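Local coordinates for protein nucleoside diphosphate kinase (Pyrobaculum aerophilum, PDB 1XQI) that probably transfers the gamma phosphate of ATP to nucleoside diphosphates through a phosphohistidine intermediate, supplying nucleoside triphosphates other than ATP, at residues 18-23 with 33-38. The protein carries 6 engineered substitutions. Numbering follows the deposited sequence.
Sequences TLLILK and DEIISR. Engineered in segment 33-38: D33 (natural residue Gly).
I35 reaches from helix 32-42 toward strand 17-22 and sets both of its methyl branches against one methyl of L22. CD1 of I35 lies 3.6 Å from CD1 of L22, while CG2 of I35 is 3.7 Å from that same L22 carbon, which is thus received by the fork of the isoleucine. The two side chains point in opposing directions and pass alongside each other, with their methyls in contact. In I35, CG2 is anti to the backbone N and CG1 anti to the carbonyl carbon (chi1 -64°), a branching that turns both arms to the strand. L20, two residues earlier on the same face of the strand, makes a looser contact, its CD2 4.3 Å from CG2 of I35. This is helix-on-sheet packing in the ferredoxin-like alpha/beta sandwich of NDP kinases: strand 17-22 is an inner strand of the antiparallel sheet, and helix 32-42 packs against one face of it. V171 of the neighbouring strand touches both leucines, and I148 adds to the apolar surroundings of I35. The L20 side chain sits about 7 Å from that of H172, the predicted phosphohistidine of the active site.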
loop_
_atom_site.group_PDB
_atom_site.type_symbol
_atom_site.label_atom_id
_atom_site.label_comp_id
_atom_site.label_asym_id
_atom_site.label_seq_id
_atom_site.Cartn_x
_atom_site.Cartn_y
_atom_site.Cartn_z
ATOM N N THR A 18 13.627 -0.019 -7.644
ATOM C CA THR A 18 12.920 0.436 -8.834
ATOM C C THR A 18 11.557 0.975 -8.449
ATOM O O THR A 18 11.062 0.680 -7.372
ATOM C CB THR A 18 12.805 -0.690 -9.897
ATOM O OG1 THR A 18 12.303 -0.146 -11.128
ATOM C CG2 THR A 18 11.908 -1.856 -9.373
ATOM N N LEU A 19 10.959 1.773 -9.319
ATOM C CA LEU A 19 9.673 2.369 -9.024
ATOM C C LEU A 19 8.615 1.671 -9.868
ATOM O O LEU A 19 8.750 1.552 -11.115
ATOM C CB LEU A 19 9.730 3.863 -9.368
ATOM C CG LEU A 19 8.632 4.880 -9.021
ATOM C CD1 LEU A 19 7.386 4.663 -9.823
ATOM C CD2 LEU A 19 8.338 4.859 -7.535
ATOM N N LEU A 20 7.561 1.230 -9.193
ATOM C CA LEU A 20 6.408 0.654 -9.850
ATOM C C LEU A 20 5.145 1.442 -9.496
ATOM O O LEU A 20 4.925 1.769 -8.341
ATOM C CB LEU A 20 6.267 -0.839 -9.478
ATOM C CG LEU A 20 5.099 -1.452 -10.261
ATOM C CD1 LEU A 20 5.496 -2.321 -11.495
ATOM C CD2 LEU A 20 4.198 -2.167 -9.283
ATOM N N ILE A 21 4.315 1.741 -10.497
ATOM C CA ILE A 21 3.020 2.431 -10.281
ATOM C C ILE A 21 1.875 1.550 -10.738
ATOM O O ILE A 21 1.852 1.131 -11.898
ATOM C CB ILE A 21 2.905 3.732 -11.102
ATOM C CG1 ILE A 21 4.154 4.601 -10.865
ATOM C CG2 ILE A 21 1.569 4.460 -10.767
ATOM C CD1 ILE A 21 4.170 5.903 -11.618
ATOM N N LEU A 22 0.947 1.236 -9.840
ATOM C CA LEU A 22 -0.299 0.632 -10.268
ATOM C C LEU A 22 -1.173 1.801 -10.718
ATOM O O LEU A 22 -1.392 2.732 -9.954
ATOM C CB LEU A 22 -0.957 -0.223 -9.175
ATOM C CG LEU A 22 -0.282 -1.569 -8.850
ATOM C CD1 LEU A 22 0.681 -2.061 -9.911
ATOM C CD2 LEU A 22 0.475 -1.553 -7.520
ATOM N N LYS A 23 -1.630 1.737 -11.967
ATOM C CA LYS A 23 -2.383 2.814 -12.653
ATOM C C LYS A 23 -3.854 2.720 -12.316
ATOM O O LYS A 23 -4.302 1.703 -11.778
ATOM C CB LYS A 23 -2.199 2.693 -14.170
ATOM C CG LYS A 23 -0.742 2.609 -14.623
ATOM C CD LYS A 23 -0.613 2.837 -16.132
ATOM C CE LYS A 23 0.856 3.111 -16.546
ATOM N NZ LYS A 23 1.038 2.962 -18.037
ATOM N N ASP A 33 -3.324 -6.254 -4.431
ATOM C CA ASP A 33 -2.789 -7.313 -3.625
ATOM C C ASP A 33 -2.216 -8.404 -4.533
ATOM O O ASP A 33 -1.167 -8.941 -4.270
ATOM C CB ASP A 33 -3.824 -7.818 -2.613
ATOM C CG ASP A 33 -4.921 -8.704 -3.246
ATOM O OD1 ASP A 33 -4.824 -9.941 -3.076
ATOM O OD2 ASP A 33 -5.866 -8.192 -3.905
ATOM N N GLU A 34 -2.869 -8.672 -5.646
ATOM C CA GLU A 34 -2.407 -9.706 -6.535
ATOM C C GLU A 34 -0.996 -9.385 -7.039
ATOM O O GLU A 34 -0.065 -10.237 -7.009
ATOM C CB GLU A 34 -3.407 -9.899 -7.674
ATOM C CG GLU A 34 -4.239 -11.182 -7.518
ATOM C CD GLU A 34 -5.722 -10.937 -7.428
ATOM O OE1 GLU A 34 -6.442 -11.846 -6.990
ATOM O OE2 GLU A 34 -6.185 -9.848 -7.809
ATOM N N ILE A 35 -0.818 -8.124 -7.448
ATOM C CA ILE A 35 0.490 -7.619 -7.954
ATOM C C ILE A 35 1.592 -7.590 -6.861
ATOM O O ILE A 35 2.741 -8.005 -7.094
ATOM C CB ILE A 35 0.285 -6.250 -8.640
ATOM C CG1 ILE A 35 -0.605 -6.452 -9.869
ATOM C CG2 ILE A 35 1.630 -5.545 -8.965
ATOM C CD1 ILE A 35 -0.653 -5.271 -10.834
ATOM N N ILE A 36 1.243 -7.085 -5.681
ATOM C CA ILE A 36 2.144 -7.126 -4.564
ATOM C C ILE A 36 2.546 -8.577 -4.303
ATOM O O ILE A 36 3.734 -8.856 -4.094
ATOM C CB ILE A 36 1.534 -6.483 -3.336
ATOM C CG1 ILE A 36 1.439 -4.975 -3.581
ATOM C CG2 ILE A 36 2.402 -6.753 -2.067
ATOM C CD1 ILE A 36 0.865 -4.210 -2.409
ATOM N N SER A 37 1.606 -9.522 -4.374
ATOM C CA SER A 37 1.991 -10.913 -4.146
ATOM C C SER A 37 3.108 -11.463 -5.098
ATOM O O SER A 37 4.000 -12.199 -4.673
ATOM C CB SER A 37 0.767 -11.822 -4.108
ATOM O OG SER A 37 1.161 -13.157 -4.355
ATOM N N ARG A 38 3.068 -11.108 -6.377
ATOM C CA ARG A 38 4.088 -11.592 -7.312
ATOM C C ARG A 38 5.475 -11.083 -6.929
ATOM O O ARG A 38 6.465 -11.825 -7.083
ATOM C CB ARG A 38 3.755 -11.227 -8.741
ATOM C CG ARG A 38 2.291 -11.195 -8.996
ATOM C CD ARG A 38 1.711 -12.429 -9.670
ATOM N NE ARG A 38 2.022 -12.372 -11.092
ATOM C CZ ARG A 38 1.284 -12.858 -12.092
ATOM N NH1 ARG A 38 0.111 -13.494 -11.897
ATOM N NH2 ARG A 38 1.770 -12.700 -13.315
#